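Side-chain contacts in toxin PAU_02230 (Photorhabdus asymbiotica subsp. asymbiotica ATCC 43949, PDB 6HV6), which is a bacterial toxin, also called PaTox, whose modelled part is a mixed fold of helices and antiparallel sheets: residues 186-191 against 195-200; 203-208 against 216-221; 229-232 against 236-239; 241-246 against 354-359. The protein carries 1 engineered substitution. One frame throughout, in Å; residues are numbered along the deposited sequence.

Contact 1 (186-191 against 195-200); sequences TPQNLY and KPSEAL. Engineered in segment 195-200: A199 (natural residue Cys).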
loop_
_atom_site.group_PDB
_atom_site.type_symbol
_atom_site.label_atom_id
_atom_site.label_comp_id
_atom_site.label_asym_id
_atom_site.label_seq_id
_atom_site.Cartn_x
_atom_site.Cartn_y
_atom_site.Cartn_z
ATOM N N THR A 186 3.157 7.504 3.837
ATOM C CA THR A 186 2.234 7.459 2.693
ATOM C C THR A 186 1.925 5.996 2.383
ATOM O O THR A 186 2.376 5.445 1.377
ATOM C CB THR A 186 2.827 8.153 1.461
ATOM O OG1 THR A 186 4.072 7.533 1.119
ATOM C CG2 THR A 186 3.046 9.631 1.686
ATOM N N PRO A 187 1.178 5.326 3.263
ATOM C CA PRO A 187 0.939 3.881 3.090
ATOM C C PRO A 187 0.030 3.642 1.895
ATOM O O PRO A 187 -1.100 4.136 1.860
ATOM C CB PRO A 187 0.254 3.471 4.408
ATOM C CG PRO A 187 0.438 4.623 5.345
ATOM C CD PRO A 187 0.573 5.852 4.496
ATOM N N GLN A 188 0.509 2.874 0.907
ATOM C CA GLN A 188 -0.269 2.804 -0.339
ATOM C C GLN A 188 -1.590 2.070 -0.136
ATOM O O GLN A 188 -2.559 2.336 -0.859
ATOM C CB GLN A 188 0.526 2.155 -1.477
ATOM C CG GLN A 188 0.877 0.692 -1.240
ATOM C CD GLN A 188 1.399 -0.022 -2.488
ATOM O OE1 GLN A 188 1.273 0.480 -3.608
ATOM N NE2 GLN A 188 1.966 -1.211 -2.297
ATOM N N ASN A 189 -1.666 1.164 0.847
ATOM C CA ASN A 189 -2.944 0.494 1.100
ATOM C C ASN A 189 -4.023 1.467 1.540
ATOM O O ASN A 189 -5.216 1.198 1.341
ATOM C CB ASN A 189 -2.757 -0.618 2.129
ATOM C CG ASN A 189 -2.076 -1.815 1.528
ATOM O OD1 ASN A 189 -2.021 -1.942 0.300
ATOM N ND2 ASN A 189 -1.559 -2.704 2.368
ATOM N N LEU A 190 -3.635 2.595 2.119
ATOM C CA LEU A 190 -4.623 3.610 2.445
ATOM C C LEU A 190 -5.156 4.277 1.184
ATOM O O LEU A 190 -6.368 4.367 0.985
ATOM C CB LEU A 190 -4.012 4.653 3.377
ATOM C CG LEU A 190 -3.889 4.241 4.846
ATOM C CD1 LEU A 190 -3.350 5.402 5.660
ATOM C CD2 LEU A 190 -5.248 3.812 5.357
ATOM N N TYR A 191 -4.270 4.760 0.319
ATOM C CA TYR A 191 -4.751 5.588 -0.776
ATOM C C TYR A 191 -5.053 4.806 -2.047
ATOM O O TYR A 191 -5.665 5.372 -2.959
ATOM C CB TYR A 191 -3.765 6.731 -1.082
ATOM C CG TYR A 191 -2.376 6.340 -1.516
ATOM C CD1 TYR A 191 -1.296 6.478 -0.652
ATOM C CD2 TYR A 191 -2.128 5.866 -2.801
ATOM C CE1 TYR A 191 -0.026 6.148 -1.043
ATOM C CE2 TYR A 191 -0.857 5.524 -3.194
ATOM C CZ TYR A 191 0.186 5.668 -2.307
ATOM O OH TYR A 191 1.455 5.329 -2.678
ATOM N N LYS A 195 -7.031 -1.412 -4.470
ATOM C CA LYS A 195 -6.501 -1.736 -5.785
ATOM C C LYS A 195 -5.155 -2.451 -5.640
ATOM O O LYS A 195 -4.511 -2.376 -4.591
ATOM C CB LYS A 195 -6.351 -0.466 -6.626
ATOM C CG LYS A 195 -7.679 0.189 -7.028
ATOM C CD LYS A 195 -8.355 -0.581 -8.152
ATOM C CE LYS A 195 -9.595 0.136 -8.659
ATOM N NZ LYS A 195 -10.683 0.094 -7.644
ATOM N N PRO A 196 -4.729 -3.181 -6.669
ATOM C CA PRO A 196 -3.444 -3.884 -6.590
ATOM C C PRO A 196 -2.272 -2.934 -6.358
ATOM O O PRO A 196 -2.302 -1.747 -6.693
ATOM C CB PRO A 196 -3.340 -4.574 -7.952
ATOM C CG PRO A 196 -4.785 -4.810 -8.349
ATOM C CD PRO A 196 -5.520 -3.596 -7.845
ATOM N N SER A 197 -1.216 -3.492 -5.775
ATOM C CA SER A 197 -0.032 -2.718 -5.445
ATOM C C SER A 197 0.531 -1.985 -6.659
ATOM O O SER A 197 0.612 -2.535 -7.757
ATOM C CB SER A 197 1.037 -3.644 -4.878
ATOM O OG SER A 197 2.207 -2.881 -4.639
ATOM N N GLU A 198 0.956 -0.749 -6.457
ATOM C CA GLU A 198 1.667 -0.021 -7.499
ATOM C C GLU A 198 3.076 0.337 -7.038
ATOM O O GLU A 198 3.609 1.384 -7.375
ATOM C CB GLU A 198 0.896 1.228 -7.928
ATOM C CG GLU A 198 -0.436 0.928 -8.604
ATOM C CD GLU A 198 -0.276 0.166 -9.908
ATOM O OE1 GLU A 198 0.845 0.180 -10.465
ATOM O OE2 GLU A 198 -1.269 -0.456 -10.365
ATOM N N ALA A 199 3.702 -0.563 -6.283
ATOM C CA ALA A 199 4.972 -0.246 -5.640
ATOM C C ALA A 199 6.088 -0.012 -6.655
ATOM O O ALA A 199 6.971 0.816 -6.415
ATOM C CB ALA A 199 5.349 -1.373 -4.667
ATOM N N LEU A 200 6.087 -0.730 -7.786
ATOM C CA LEU A 200 7.131 -0.517 -8.786
ATOM C C LEU A 200 7.094 0.900 -9.360
ATOM O O LEU A 200 8.110 1.606 -9.275
ATOM C CB LEU A 200 7.045 -1.592 -9.881
ATOM C CG LEU A 200 7.925 -1.378 -11.126
ATOM C CD1 LEU A 200 9.412 -1.327 -10.774
ATOM C CD2 LEU A 200 7.672 -2.464 -12.180
HETATM O O HOH W 1 -4.000 -1.884 -2.072
#

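Contact 2 (203-208 against 216-221); sequences SVLMGW and AKLSKM. With EDO (1,2-ethanediol), chain F.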
loop_
_atom_site.group_PDB
_atom_site.type_symbol
_atom_site.label_atom_id
_atom_site.label_comp_id
_atom_site.label_asym_id
_atom_site.label_seq_id
_atom_site.Cartn_x
_atom_site.Cartn_y
_atom_site.Cartn_z
ATOM N N SER A 203 7.947 3.538 -6.668
ATOM C CA SER A 203 9.374 3.606 -6.356
ATOM C C SER A 203 10.147 4.354 -7.439
ATOM O O SER A 203 10.979 5.214 -7.135
ATOM C CB SER A 203 9.934 2.194 -6.195
ATOM O OG SER A 203 9.380 1.540 -5.065
ATOM N N VAL A 204 9.885 4.035 -8.708
ATOM C CA VAL A 204 10.569 4.704 -9.818
ATOM C C VAL A 204 10.247 6.191 -9.832
ATOM O O VAL A 204 11.141 7.029 -10.006
ATOM C CB VAL A 204 10.194 4.041 -11.157
ATOM C CG1 VAL A 204 10.698 4.877 -12.330
ATOM C CG2 VAL A 204 10.759 2.633 -11.224
ATOM N N LEU A 205 8.969 6.546 -9.648
ATOM C CA LEU A 205 8.578 7.955 -9.676
ATOM C C LEU A 205 9.166 8.717 -8.490
ATOM O O LEU A 205 9.616 9.860 -8.635
ATOM C CB LEU A 205 7.043 8.066 -9.685
ATOM C CG LEU A 205 6.428 9.442 -9.960
ATOM C CD1 LEU A 205 6.762 9.894 -11.374
ATOM C CD2 LEU A 205 4.900 9.431 -9.732
ATOM N N MET A 206 9.162 8.105 -7.308
ATOM C CA MET A 206 9.737 8.750 -6.129
ATOM C C MET A 206 11.257 8.892 -6.239
ATOM O O MET A 206 11.840 9.828 -5.672
ATOM C CB MET A 206 9.357 7.958 -4.869
ATOM C CG MET A 206 9.791 8.622 -3.554
ATOM S SD MET A 206 9.063 10.244 -3.327
ATOM C CE MET A 206 7.380 9.792 -2.848
ATOM N N GLY A 207 11.917 7.970 -6.937
ATOM C CA GLY A 207 13.340 8.138 -7.184
ATOM C C GLY A 207 13.630 9.432 -7.919
ATOM O O GLY A 207 14.555 10.166 -7.565
ATOM N N TRP A 208 12.822 9.752 -8.934
ATOM C CA TRP A 208 13.010 11.035 -9.607
ATOM C C TRP A 208 12.614 12.199 -8.704
ATOM O O TRP A 208 13.302 13.233 -8.669
ATOM C CB TRP A 208 12.213 11.092 -10.906
ATOM C CG TRP A 208 12.300 12.458 -11.500
ATOM C CD1 TRP A 208 11.269 13.317 -11.735
ATOM C CD2 TRP A 208 13.500 13.151 -11.876
ATOM N NE1 TRP A 208 11.749 14.496 -12.256
ATOM C CE2 TRP A 208 13.115 14.419 -12.353
ATOM C CE3 TRP A 208 14.861 12.819 -11.862
ATOM C CZ2 TRP A 208 14.039 15.355 -12.811
ATOM C CZ3 TRP A 208 15.784 13.759 -12.328
ATOM C CH2 TRP A 208 15.365 15.006 -12.790
ATOM N N ALA A 216 8.472 15.746 -1.204
ATOM C CA ALA A 216 7.369 16.161 -0.342
ATOM C C ALA A 216 6.095 16.378 -1.150
ATOM O O ALA A 216 5.008 15.954 -0.737
ATOM C CB ALA A 216 7.742 17.429 0.424
ATOM N N LYS A 217 6.213 17.026 -2.307
ATOM C CA LYS A 217 5.067 17.212 -3.187
ATOM C C LYS A 217 4.478 15.872 -3.626
ATOM O O LYS A 217 3.264 15.661 -3.556
ATOM C CB LYS A 217 5.492 18.039 -4.401
ATOM C CG LYS A 217 4.423 18.182 -5.476
ATOM C CD LYS A 217 5.028 18.849 -6.702
ATOM C CE LYS A 217 4.221 20.057 -7.154
ATOM N NZ LYS A 217 2.854 19.673 -7.602
ATOM N N LEU A 218 5.324 14.952 -4.086
ATOM C CA LEU A 218 4.805 13.668 -4.550
ATOM C C LEU A 218 4.176 12.865 -3.410
ATOM O O LEU A 218 3.161 12.192 -3.615
ATOM C CB LEU A 218 5.902 12.854 -5.229
ATOM C CG LEU A 218 5.386 11.485 -5.693
ATOM C CD1 LEU A 218 4.222 11.649 -6.702
ATOM C CD2 LEU A 218 6.505 10.647 -6.272
ATOM N N SER A 219 4.771 12.911 -2.207
ATOM C CA SER A 219 4.162 12.257 -1.048
ATOM C C SER A 219 2.746 12.755 -0.802
ATOM O O SER A 219 1.842 11.960 -0.515
ATOM C CB SER A 219 5.004 12.492 0.212
ATOM O OG SER A 219 6.133 11.652 0.222
ATOM N N LYS A 220 2.539 14.073 -0.881
ATOM C CA LYS A 220 1.197 14.625 -0.686
ATOM C C LYS A 220 0.258 14.217 -1.811
ATOM O O LYS A 220 -0.918 13.916 -1.572
ATOM C CB LYS A 220 1.262 16.150 -0.596
ATOM C CG LYS A 220 1.683 16.673 0.763
ATOM C CD LYS A 220 1.589 18.195 0.807
ATOM C CE LYS A 220 2.966 18.854 0.883
ATOM N NZ LYS A 220 3.686 18.521 2.141
ATOM N N MET A 221 0.746 14.259 -3.052
ATOM C CA MET A 221 -0.088 13.856 -4.177
ATOM C C MET A 221 -0.496 12.399 -4.065
ATOM O O MET A 221 -1.658 12.054 -4.319
ATOM C CB MET A 221 0.646 14.107 -5.488
ATOM C CG MET A 221 0.873 15.565 -5.765
ATOM S SD MET A 221 1.958 15.770 -7.173
ATOM C CE MET A 221 1.036 14.863 -8.420
HETATM C C1 EDO F . 10.411 18.014 -1.853
HETATM O O1 EDO F . 11.215 18.157 -0.680
HETATM C C2 EDO F . 9.456 19.193 -2.021
HETATM O O2 EDO F . 8.410 18.856 -2.945
#

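Contact 3 (229-232 against 236-239); sequences NDIT and LYKS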
loop_
_atom_site.group_PDB
_atom_site.type_symbol
_atom_site.label_atom_id
_atom_site.label_comp_id
_atom_site.label_asym_id
_atom_site.label_seq_id
_atom_site.Cartn_x
_atom_site.Cartn_y
_atom_site.Cartn_z
ATOM N N ASN A 229 -12.854 10.151 -5.521
ATOM C CA ASN A 229 -14.149 9.489 -5.591
ATOM C C ASN A 229 -14.252 8.613 -6.829
ATOM O O ASN A 229 -15.347 8.169 -7.176
ATOM C CB ASN A 229 -15.290 10.511 -5.550
ATOM C CG ASN A 229 -15.433 11.287 -6.846
ATOM O OD1 ASN A 229 -14.460 11.471 -7.587
ATOM N ND2 ASN A 229 -16.653 11.745 -7.132
ATOM N N ASP A 230 -13.131 8.361 -7.501
ATOM C CA ASP A 230 -13.129 7.568 -8.724
ATOM C C ASP A 230 -11.678 7.306 -9.084
ATOM O O ASP A 230 -11.121 7.988 -9.945
ATOM C CB ASP A 230 -13.869 8.303 -9.860
ATOM C CG ASP A 230 -14.050 7.445 -11.108
ATOM O OD1 ASP A 230 -13.683 6.251 -11.095
ATOM O OD2 ASP A 230 -14.555 7.982 -12.113
ATOM N N ILE A 231 -11.045 6.346 -8.407
ATOM C CA ILE A 231 -9.589 6.261 -8.484
ATOM C C ILE A 231 -9.132 5.918 -9.895
ATOM O O ILE A 231 -8.057 6.358 -10.327
ATOM C CB ILE A 231 -9.047 5.259 -7.446
ATOM C CG1 ILE A 231 -7.520 5.278 -7.443
ATOM C CG2 ILE A 231 -9.574 3.851 -7.714
ATOM C CD1 ILE A 231 -6.917 4.412 -6.366
ATOM N N THR A 232 -9.936 5.163 -10.653
ATOM C CA THR A 232 -9.532 4.822 -12.008
ATOM C C THR A 232 -9.559 6.025 -12.946
ATOM O O THR A 232 -9.037 5.924 -14.061
ATOM C CB THR A 232 -10.416 3.693 -12.569
ATOM O OG1 THR A 232 -11.776 4.121 -12.645
ATOM C CG2 THR A 232 -10.328 2.460 -11.672
ATOM N N LEU A 236 -2.953 10.638 -11.433
ATOM C CA LEU A 236 -1.714 10.084 -10.899
ATOM C C LEU A 236 -1.771 8.566 -10.849
ATOM O O LEU A 236 -0.805 7.892 -11.217
ATOM C CB LEU A 236 -1.428 10.653 -9.506
ATOM C CG LEU A 236 -0.162 10.106 -8.836
ATOM C CD1 LEU A 236 1.077 10.304 -9.724
ATOM C CD2 LEU A 236 0.054 10.806 -7.493
ATOM N N TYR A 237 -2.896 8.013 -10.390
ATOM C CA TYR A 237 -3.078 6.564 -10.398
ATOM C C TYR A 237 -2.993 5.995 -11.810
ATOM O O TYR A 237 -2.348 4.963 -12.031
ATOM C CB TYR A 237 -4.419 6.200 -9.763
ATOM C CG TYR A 237 -4.690 4.710 -9.770
ATOM C CD1 TYR A 237 -3.927 3.848 -9.008
ATOM C CD2 TYR A 237 -5.711 4.173 -10.541
ATOM C CE1 TYR A 237 -4.166 2.482 -9.013
ATOM C CE2 TYR A 237 -5.959 2.811 -10.555
ATOM C CZ TYR A 237 -5.187 1.972 -9.783
ATOM O OH TYR A 237 -5.421 0.616 -9.784
ATOM N N LYS A 238 -3.641 6.649 -12.779
ATOM C CA LYS A 238 -3.558 6.183 -14.164
ATOM C C LYS A 238 -2.114 6.189 -14.663
ATOM O O LYS A 238 -1.692 5.264 -15.366
ATOM C CB LYS A 238 -4.444 7.046 -15.077
ATOM C CG LYS A 238 -5.945 6.744 -14.958
ATOM C CD LYS A 238 -6.742 7.132 -16.211
ATOM C CE LYS A 238 -6.886 8.621 -16.356
ATOM N NZ LYS A 238 -7.966 9.026 -17.341
ATOM N N SER A 239 -1.337 7.215 -14.303
ATOM C CA SER A 239 0.058 7.267 -14.744
ATOM C C SER A 239 0.882 6.165 -14.089
ATOM O O SER A 239 1.775 5.586 -14.723
ATOM C CB SER A 239 0.673 8.638 -14.435
ATOM O OG SER A 239 0.070 9.684 -15.178
#

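Contact 4 (241-246 against 354-359); sequences KELHAN and IKISGR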
loop_
_atom_site.group_PDB
_atom_site.type_symbol
_atom_site.label_atom_id
_atom_site.label_comp_id
_atom_site.label_asym_id
_atom_site.label_seq_id
_atom_site.Cartn_x
_atom_site.Cartn_y
_atom_site.Cartn_z
ATOM N N LYS A 241 -0.238 3.194 -13.179
ATOM C CA LYS A 241 -0.553 1.959 -13.892
ATOM C C LYS A 241 0.186 1.891 -15.216
ATOM O O LYS A 241 0.644 0.820 -15.625
ATOM C CB LYS A 241 -2.061 1.824 -14.114
ATOM C CG LYS A 241 -2.813 1.306 -12.900
ATOM C CD LYS A 241 -4.190 0.791 -13.273
ATOM C CE LYS A 241 -5.032 1.900 -13.882
ATOM N NZ LYS A 241 -6.471 1.530 -14.087
ATOM N N GLU A 242 0.330 3.026 -15.893
ATOM C CA GLU A 242 0.997 3.022 -17.186
ATOM C C GLU A 242 2.502 2.867 -17.029
ATOM O O GLU A 242 3.137 2.122 -17.785
ATOM C CB GLU A 242 0.664 4.304 -17.948
ATOM C CG GLU A 242 1.306 4.379 -19.321
ATOM C CD GLU A 242 0.753 3.349 -20.290
ATOM O OE1 GLU A 242 -0.312 2.760 -19.993
ATOM O OE2 GLU A 242 1.388 3.138 -21.350
ATOM N N LEU A 243 3.093 3.578 -16.066
ATOM C CA LEU A 243 4.514 3.403 -15.782
ATOM C C LEU A 243 4.812 1.965 -15.371
ATOM O O LEU A 243 5.889 1.429 -15.679
ATOM C CB LEU A 243 4.938 4.391 -14.690
ATOM C CG LEU A 243 6.394 4.416 -14.221
ATOM C CD1 LEU A 243 7.374 4.594 -15.396
ATOM C CD2 LEU A 243 6.564 5.526 -13.212
ATOM N N HIS A 244 3.847 1.314 -14.714
ATOM C CA HIS A 244 4.018 -0.074 -14.283
ATOM C C HIS A 244 4.227 -1.018 -15.466
ATOM O O HIS A 244 4.974 -2.000 -15.363
ATOM C CB HIS A 244 2.797 -0.503 -13.471
ATOM C CG HIS A 244 3.061 -1.628 -12.521
ATOM N ND1 HIS A 244 2.379 -1.765 -11.332
ATOM C CD2 HIS A 244 3.917 -2.677 -12.588
ATOM C CE1 HIS A 244 2.813 -2.842 -10.700
ATOM N NE2 HIS A 244 3.749 -3.410 -11.439
ATOM N N ALA A 245 3.578 -0.750 -16.594
ATOM C CA ALA A 245 3.426 -1.770 -17.624
ATOM C C ALA A 245 4.464 -1.637 -18.733
ATOM O O ALA A 245 5.254 -0.692 -18.780
ATOM C CB ALA A 245 2.014 -1.716 -18.218
ATOM N N ASN A 246 4.459 -2.639 -19.624
ATOM C CA ASN A 246 5.190 -2.621 -20.897
ATOM C C ASN A 246 6.688 -2.388 -20.719
ATOM O O ASN A 246 7.357 -1.886 -21.624
ATOM C CB ASN A 246 4.611 -1.574 -21.854
ATOM C CG ASN A 246 3.182 -1.876 -22.253
ATOM O OD1 ASN A 246 2.776 -3.037 -22.310
ATOM N ND2 ASN A 246 2.410 -0.828 -22.533
ATOM N N ILE A 354 11.587 10.299 -21.718
ATOM C CA ILE A 354 10.715 9.151 -21.484
ATOM C C ILE A 354 9.305 9.645 -21.191
ATOM O O ILE A 354 9.086 10.419 -20.252
ATOM C CB ILE A 354 11.251 8.283 -20.344
ATOM C CG1 ILE A 354 12.594 7.682 -20.762
ATOM C CG2 ILE A 354 10.230 7.205 -19.963
ATOM C CD1 ILE A 354 13.403 7.126 -19.602
ATOM N N LYS A 355 8.346 9.199 -21.994
ATOM C CA LYS A 355 6.976 9.685 -21.923
ATOM C C LYS A 355 6.052 8.541 -21.543
ATOM O O LYS A 355 6.087 7.475 -22.165
ATOM C CB LYS A 355 6.547 10.300 -23.259
ATOM C CG LYS A 355 7.492 11.385 -23.761
ATOM C CD LYS A 355 7.409 12.651 -22.915
ATOM C CE LYS A 355 6.163 13.461 -23.259
ATOM N NZ LYS A 355 6.151 14.825 -22.645
ATOM N N ILE A 356 5.233 8.765 -20.523
ATOM C CA ILE A 356 4.241 7.805 -20.059
ATOM C C ILE A 356 2.878 8.379 -20.428
ATOM O O ILE A 356 2.430 9.372 -19.839
ATOM C CB ILE A 356 4.374 7.534 -18.550
ATOM C CG1 ILE A 356 5.496 6.528 -18.284
ATOM C CG2 ILE A 356 3.094 6.996 -17.963
ATOM C CD1 ILE A 356 6.870 7.115 -18.333
ATOM N N SER A 357 2.235 7.776 -21.433
ATOM C CA SER A 357 0.990 8.294 -22.009
ATOM C C SER A 357 1.123 9.770 -22.364
ATOM O O SER A 357 0.223 10.573 -22.115
ATOM C CB SER A 357 -0.199 8.079 -21.071
ATOM O OG SER A 357 -0.262 6.745 -20.605
ATOM N N GLY A 358 2.264 10.134 -22.942
ATOM C CA GLY A 358 2.492 11.508 -23.340
ATOM C C GLY A 358 2.936 12.446 -22.239
ATOM O O GLY A 358 3.070 13.647 -22.493
ATOM N N ARG A 359 3.170 11.947 -21.027
ATOM C CA ARG A 359 3.596 12.773 -19.905
ATOM C C ARG A 359 4.961 12.305 -19.421
ATOM O O ARG A 359 5.179 11.104 -19.242
ATOM C CB ARG A 359 2.579 12.719 -18.752
ATOM C CG ARG A 359 1.205 13.309 -19.092
ATOM C CD ARG A 359 0.531 13.983 -17.882
ATOM N NE ARG A 359 0.209 13.049 -16.802
ATOM C CZ ARG A 359 -0.355 13.398 -15.645
ATOM N NH1 ARG A 359 -0.660 14.668 -15.409
ATOM N NH2 ARG A 359 -0.607 12.476 -14.715
HETATM O O HOH W 2 3.164 5.179 -22.363
#

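Contact 1 (186-191 against 195-200)
A buried polar clasp, in which the carboxamide of Q188 grips S197 and E198, joins the short helix 188-191 to the loop that leads into helix 199-211, close to the middle of the chain. Both ends of the amide are used. Q188 OE1 accepts from E198 N at 3.1 Å, with the donor tilted 22° from the carbonyl plane. Q188 NE2 gives a hydrogen bond of 2.9 Å to S197 OG, and that oxygen stands 16° out of the amide plane. Two bonds to adjacent residues fix the rotation of the amide. S197 OG takes a second N-H, from A199 N at 3.2 Å, which closes an ST turn at the start of the helix. A199 is engineered (Cys in nature), and its CB lies 4.1 Å from Q188 NE2. At the more open end, a water donates to both N189 OD1 and K195 O. Q188 NE2 also binds N311 OD1, while the carboxylate of E198 leads away to H244. Around the clasp, P187 and L190 lean on helix 144-176, Y191 on helix 215-224 and E198 on helix 235-244, and T186 pairs through its backbone with Y312, just before strand 313-317.

Contact 2 (203-208 against 216-221)
M206 and L205 on helix 199-211 receive L218 from helix 215-224 in a buried, largely apolar meeting of two successive helices. The two helical segments run roughly antiparallel, at 147° between their directions, and their axes come within 10.0 Å, so the chain forms an alpha-helical hairpin here. M206 can be followed outward. Its CB is already at the limit of contact, 4.2 Å from L218 CD2. CG leaves anti to the backbone N, and the chain then bends at chi2 (60°) and again at chi3 (76°), which turns the thioether across the tip of the leucine. SD passes L218 CD2 at 3.9 Å. The terminal methyl comes closest, with CE 3.6 Å from L218 CD2, and it also touches CG and CB of the same leucine. On its far reach CE meets the hydroxyl of the next residue, 3.8 Å from S219 OG. L218 CD1 meets L205 CD2 at 3.8 Å, while L218 CD2 sits between the two partners and touches both. Helix 361-365 packs on L205 from outside the pair, and M314 of strand 313-317 touches both M206 and S219. At the helix start, K217 N donates to an ethanediol, O2 of the glycol lying 2.9 Å away. No hydrogen bond crosses between the helices. The S219 hydroxyl is bound to D215 O in its own helix, so its meeting with the M206 methyl is van der Waals in kind, and the hairpin is held at this point by hydrophobic side-chain packing.

Contact 3 (229-232 against 236-239)
I231 lies over one face of the Y237 ring, a CH-pi contact made where a 3-10 turn, beginning at I231, runs on toward helix 235-244. The two pieces are so near in sequence that the turn folds back on the first part of the helix it precedes. Within 236-239, L236 turns to M221 and L222 of helix 215-224. Y237 follows and carries most of the contact. Its CG sits anti to the backbone N (chi1 179°), which sends the ring out toward the turn. I231 CG1 stands 4.0 Å from the centroid of the Y237 ring, 24° off the normal, and so is displaced toward the CB side of the ring; its nearest ring atom is Y237 CG, at 3.7 Å. The isoleucine continues extended, and its CD1 reaches Y237 CD1 at 4.0 Å. I231 O, raised above the ring plane on the same side as I231 CG1, comes 3.2 Å from Y237 CD2, whereas T232 CA lies at the edge, 4.1 Å from that same Y237 CD2. Beyond the segments, the ring also packs on L192 and K195, and the backbone N of Y237 is hydrogen-bonded to N234 OD1. K238, one step further, is more exposed and meets the turn with its aliphatic part alone. A chi1 of -76° sets its CG beside the backbone N, and K238 CG comes 3.3 Å from T232 O. The next methylene keeps to the same oxygen before the chain bends at chi3, with K238 CD 3.4 Å from T232 O.

Contact 4 (241-246 against 354-359)
The side chains of E242 and I356 lie alongside one another, pointing opposite ways, while L243 meets the same isoleucine at a slant; between them they join helix 235-244 to a tight turn far along the chain. The two branches of I356 divide the work. Its CG2 lies against the stem of the glutamate, with I356 CG2 3.4 Å from E242 CG. The longer branch heads for the leucine, and I356 CD1 ends 3.9 Å from L243 CD1. For the glutamate, a chi1 of -179° carries CG away from its own backbone N and toward the turn. There it is met from the side by a hydroxyl: S357 OG is a close 3.1 Å from E242 CG. The chain then bends at chi2 (67°), and the carboxylate turns to a water, which gives a 2.9 Å bond to E242 OE2. That water accepts in return from S357 N, also at 2.9 Å, and so ties the acidic tip to the backbone of the turn although no direct hydrogen bond joins the segments. Away from the water, I356 also packs on I364 of helix 361-365, and L243 touches P201 and F252, so the apolar half of the contact faces inward. The partner loop itself is closed at its ends, I356 N bonding to R359 O at 2.7 Å and R359 N returning the bond to I356 O. With S357 and G358 at its corners, both at positive phi, this is a type I' beta turn, a geometry best known from two-residue beta-hairpin loops and found here in the loop between strand 342-346 and helix 361-365.

Along the chain the first three contacts follow in series, and contact 4 begins after them but closes only with a loop more than a hundred residues on, beyond the strands of the main sheet. Contacts 1 and 2 share helix 199-211, lie 13 Å apart between centres and touch where T186 CG2 packs on S219 O; contacts 3 and 4 share helix 235-244, at 14 Å. Contacts 1 and 4 are the most distant, at 17 Å, yet a probable hydrogen bond links H244 ND1 to E198 OE1. S239 and R359 join contacts 3 and 4 likewise, and L205 on L236 joins contacts 2 and 3. Together they tie four successive helices and their connecting loops into one region beside the six-stranded antiparallel sheet.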